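Long-range contact in UPF0311 protein CA_C3321 (Clostridium acetobutylicum ATCC 824, PDB 3G7G), which is of unknown function but belongs to the DUF3237 (UPF0311) family and folds as a closed eight-stranded antiparallel beta-barrel: residues 9-20 against 149-158. Numbering follows the deposited sequence.
Sequences MNYEEVFSITIT and NVLLKFYKIS
The Phe-15 and Phe-154 rings form an offset stack, with centroids 4.5 Å apart and planes 15° apart. CE1 of Phe-15 lies over one face of Phe-154, near its rim, 3.4 Å from CD2. CB of Phe-154 adds a CH-pi contact over the Phe-15 face. CG of Phe-15 sits between its backbone N and carbonyl carbon (chi1 60°), which turns the ring across its partner. Along the same face, CD1 of Ile-17 meets CE2 of Phe-154 obliquely. CD1 of Ile-19 presses on CD1 of Leu-152 at 3.3 Å, a tight carbon contact. CG1 of Val-150 packs against CB of Ile-19.

A beta bulge interrupts the antiparallel pairing: Val-14 and Phe-15 both stand opposite Phe-154. Val-14 N donates to Phe-154 O at 2.9 Å, and Phe-154 N returns a bond to Phe-15 O. Regular hydrogen-bonded pairs follow on both sides, Ile-17 with Leu-152 and Glu-12 with Lys-156. On the reverse face, Tyr-11 and Tyr-155 lie side by side, CD1 to CD1 3.5 Å, with ring planes nearly perpendicular. CB of Glu-13 touches CE1 of Tyr-155.

At the polar end, Lys-156 bends at chi3 (79°) and brings NZ within 3.4 Å of Glu-12 OE1, a salt bridge whose hydrogen bond is long and weak. Ser-158 N bonds to Asn-10 O at 2.9 Å, approaching from above the carbonyl plane.

The pair closes the barrel by joining its first and last strands. Phe-15, Ile-17, Leu-152 and Phe-154 face the interior, where Ile-17 reaches Ile-79 and Phe-154 reaches Tyr-77 on strand 71-81, while Phe-51 stacks on Phe-15. Met-9 of the second subunit packs on Tyr-11, Tyr-155 and Ile-157. Strand 34-47 flanks strand 11-30, and strand 139-144 flanks strand 150-157.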
# COMPACT_ATOMS: atom_id res chain seq x y z
N MET A 9 12.24 -24.11 -0.07
CA MET A 9 11.51 -23.27 0.84
C MET A 9 11.08 -24.05 2.08
O MET A 9 10.32 -25.03 1.99
CB MET A 9 10.28 -22.68 0.16
CG MET A 9 9.44 -21.83 1.10
SD MET A 9 8.35 -20.82 0.16
CE MET A 9 9.57 -19.68 -0.40
N ASN A 10 11.57 -23.60 3.22
CA ASN A 10 11.17 -24.12 4.51
C ASN A 10 10.28 -23.12 5.24
O ASN A 10 10.29 -21.92 4.94
CB ASN A 10 12.42 -24.47 5.31
CG ASN A 10 13.33 -25.42 4.55
OD1 ASN A 10 12.95 -26.56 4.24
ND2 ASN A 10 14.52 -24.96 4.20
N TYR A 11 9.48 -23.65 6.15
CA TYR A 11 8.48 -22.88 6.86
C TYR A 11 8.07 -23.59 8.15
O TYR A 11 8.32 -24.78 8.31
CB TYR A 11 7.24 -22.64 5.97
CG TYR A 11 6.54 -23.91 5.54
CD1 TYR A 11 5.65 -24.55 6.38
CD2 TYR A 11 6.80 -24.48 4.30
CE1 TYR A 11 5.02 -25.73 6.00
CE2 TYR A 11 6.18 -25.66 3.91
CZ TYR A 11 5.29 -26.28 4.76
OH TYR A 11 4.65 -27.45 4.36
N GLU A 12 7.44 -22.84 9.04
CA GLU A 12 7.03 -23.29 10.36
C GLU A 12 5.60 -22.85 10.54
O GLU A 12 5.32 -21.66 10.36
CB GLU A 12 7.85 -22.54 11.42
CG GLU A 12 8.89 -23.32 12.15
CD GLU A 12 9.23 -22.69 13.52
OE1 GLU A 12 9.11 -21.44 13.65
OE2 GLU A 12 9.59 -23.46 14.46
N GLU A 13 4.69 -23.75 10.92
CA GLU A 13 3.38 -23.32 11.40
C GLU A 13 3.57 -22.60 12.73
O GLU A 13 4.21 -23.12 13.62
CB GLU A 13 2.37 -24.47 11.58
CG GLU A 13 0.90 -23.94 11.64
CD GLU A 13 -0.15 -25.02 11.89
OE1 GLU A 13 -0.05 -26.12 11.30
OE2 GLU A 13 -1.10 -24.75 12.68
N VAL A 14 3.03 -21.40 12.86
CA VAL A 14 3.24 -20.62 14.07
C VAL A 14 2.02 -20.62 14.98
O VAL A 14 2.17 -20.77 16.18
CB VAL A 14 3.77 -19.19 13.78
CG1 VAL A 14 5.19 -19.29 13.21
CG2 VAL A 14 2.88 -18.44 12.87
N PHE A 15 0.83 -20.48 14.41
CA PHE A 15 -0.40 -20.54 15.17
C PHE A 15 -1.56 -20.57 14.19
O PHE A 15 -1.37 -20.44 12.98
CB PHE A 15 -0.54 -19.35 16.12
CG PHE A 15 -0.55 -17.99 15.41
CD1 PHE A 15 -1.74 -17.35 15.14
CD2 PHE A 15 0.63 -17.38 15.05
CE1 PHE A 15 -1.75 -16.12 14.50
CE2 PHE A 15 0.64 -16.14 14.41
CZ PHE A 15 -0.56 -15.51 14.14
N SER A 16 -2.75 -20.77 14.72
CA SER A 16 -4.00 -20.73 13.97
C SER A 16 -4.92 -19.74 14.63
O SER A 16 -4.80 -19.47 15.84
CB SER A 16 -4.69 -22.08 14.04
OG SER A 16 -3.85 -23.08 13.52
N ILE A 17 -5.87 -19.25 13.87
CA ILE A 17 -6.98 -18.50 14.45
C ILE A 17 -8.26 -19.06 13.88
O ILE A 17 -8.35 -19.24 12.67
CB ILE A 17 -6.88 -16.98 14.17
CG1 ILE A 17 -5.49 -16.46 14.52
CG2 ILE A 17 -7.93 -16.22 14.97
CD1 ILE A 17 -5.29 -14.97 14.28
N THR A 18 -9.23 -19.38 14.74
CA THR A 18 -10.58 -19.67 14.27
C THR A 18 -11.44 -18.46 14.56
O THR A 18 -11.57 -18.06 15.71
CB THR A 18 -11.15 -20.92 14.92
OG1 THR A 18 -10.26 -22.00 14.68
CG2 THR A 18 -12.51 -21.27 14.34
N ILE A 19 -12.00 -17.87 13.51
CA ILE A 19 -12.73 -16.63 13.59
C ILE A 19 -14.22 -16.81 13.29
O ILE A 19 -14.57 -17.45 12.31
CB ILE A 19 -12.19 -15.62 12.53
CG1 ILE A 19 -10.78 -15.16 12.90
CG2 ILE A 19 -13.06 -14.41 12.44
CD1 ILE A 19 -10.07 -14.42 11.78
N THR A 20 -15.06 -16.20 14.12
CA THR A 20 -16.48 -16.07 13.86
C THR A 20 -16.69 -14.69 13.26
O THR A 20 -16.26 -13.68 13.81
CB THR A 20 -17.30 -16.22 15.16
OG1 THR A 20 -16.99 -17.48 15.79
CG2 THR A 20 -18.79 -16.16 14.91
N ASN A 149 -17.20 -20.76 10.43
CA ASN A 149 -16.01 -19.99 10.78
C ASN A 149 -15.07 -19.79 9.60
O ASN A 149 -15.28 -20.39 8.55
CB ASN A 149 -15.24 -20.72 11.87
CG ASN A 149 -15.97 -20.71 13.18
OD1 ASN A 149 -16.32 -19.63 13.68
ND2 ASN A 149 -16.24 -21.90 13.72
N VAL A 150 -14.03 -18.97 9.77
CA VAL A 150 -12.85 -19.09 8.91
C VAL A 150 -11.69 -19.58 9.77
O VAL A 150 -11.48 -19.10 10.87
CB VAL A 150 -12.55 -17.81 8.09
CG1 VAL A 150 -12.51 -16.57 8.95
CG2 VAL A 150 -11.24 -17.96 7.30
N LEU A 151 -11.01 -20.61 9.28
CA LEU A 151 -9.82 -21.18 9.93
C LEU A 151 -8.62 -20.61 9.22
O LEU A 151 -8.50 -20.76 8.01
CB LEU A 151 -9.81 -22.71 9.82
CG LEU A 151 -8.60 -23.44 10.42
CD1 LEU A 151 -8.46 -23.14 11.93
CD2 LEU A 151 -8.62 -25.00 10.19
N LEU A 152 -7.74 -19.94 9.96
CA LEU A 152 -6.50 -19.41 9.42
C LEU A 152 -5.34 -20.12 10.05
O LEU A 152 -5.28 -20.19 11.26
CB LEU A 152 -6.39 -17.93 9.73
CG LEU A 152 -7.58 -17.07 9.32
CD1 LEU A 152 -7.54 -15.75 10.10
CD2 LEU A 152 -7.55 -16.88 7.81
N LYS A 153 -4.45 -20.67 9.24
CA LYS A 153 -3.20 -21.26 9.71
C LYS A 153 -2.04 -20.40 9.21
O LYS A 153 -1.94 -20.14 8.01
CB LYS A 153 -3.04 -22.69 9.20
CG LYS A 153 -3.75 -23.70 10.06
CD LYS A 153 -4.15 -24.99 9.29
CE LYS A 153 -4.34 -26.15 10.28
NZ LYS A 153 -5.26 -27.25 9.82
N PHE A 154 -1.19 -19.96 10.13
CA PHE A 154 -0.16 -18.98 9.83
C PHE A 154 1.18 -19.69 9.75
O PHE A 154 1.50 -20.51 10.61
CB PHE A 154 -0.12 -17.91 10.91
CG PHE A 154 -1.22 -16.90 10.81
CD1 PHE A 154 -0.99 -15.66 10.23
CD2 PHE A 154 -2.47 -17.17 11.32
CE1 PHE A 154 -2.02 -14.71 10.14
CE2 PHE A 154 -3.48 -16.25 11.25
CZ PHE A 154 -3.26 -15.01 10.66
N TYR A 155 1.95 -19.38 8.71
CA TYR A 155 3.25 -20.02 8.48
C TYR A 155 4.36 -19.00 8.36
O TYR A 155 4.26 -18.04 7.59
CB TYR A 155 3.21 -20.86 7.23
CG TYR A 155 2.25 -22.03 7.30
CD1 TYR A 155 2.67 -23.26 7.79
CD2 TYR A 155 0.96 -21.90 6.88
CE1 TYR A 155 1.79 -24.34 7.84
CE2 TYR A 155 0.09 -22.94 6.92
CZ TYR A 155 0.50 -24.16 7.39
OH TYR A 155 -0.40 -25.19 7.43
N LYS A 156 5.41 -19.18 9.13
CA LYS A 156 6.58 -18.35 9.02
C LYS A 156 7.47 -18.94 7.96
O LYS A 156 7.77 -20.13 7.99
CB LYS A 156 7.29 -18.32 10.37
CG LYS A 156 8.43 -17.37 10.47
CD LYS A 156 9.47 -17.93 11.46
CE LYS A 156 10.32 -19.00 10.74
NZ LYS A 156 11.23 -19.76 11.65
N ILE A 157 7.89 -18.13 6.99
CA ILE A 157 8.83 -18.58 5.96
C ILE A 157 10.22 -18.44 6.55
O ILE A 157 10.62 -17.35 7.00
CB ILE A 157 8.68 -17.78 4.64
CG1 ILE A 157 7.26 -17.92 4.07
CG2 ILE A 157 9.78 -18.12 3.62
CD1 ILE A 157 6.84 -19.31 3.73
N SER A 158 10.94 -19.56 6.54
CA SER A 158 12.31 -19.62 7.02
C SER A 158 13.27 -19.28 5.88
O SER A 158 14.37 -18.79 6.17
CB SER A 158 12.63 -21.03 7.54
OG SER A 158 11.54 -21.57 8.27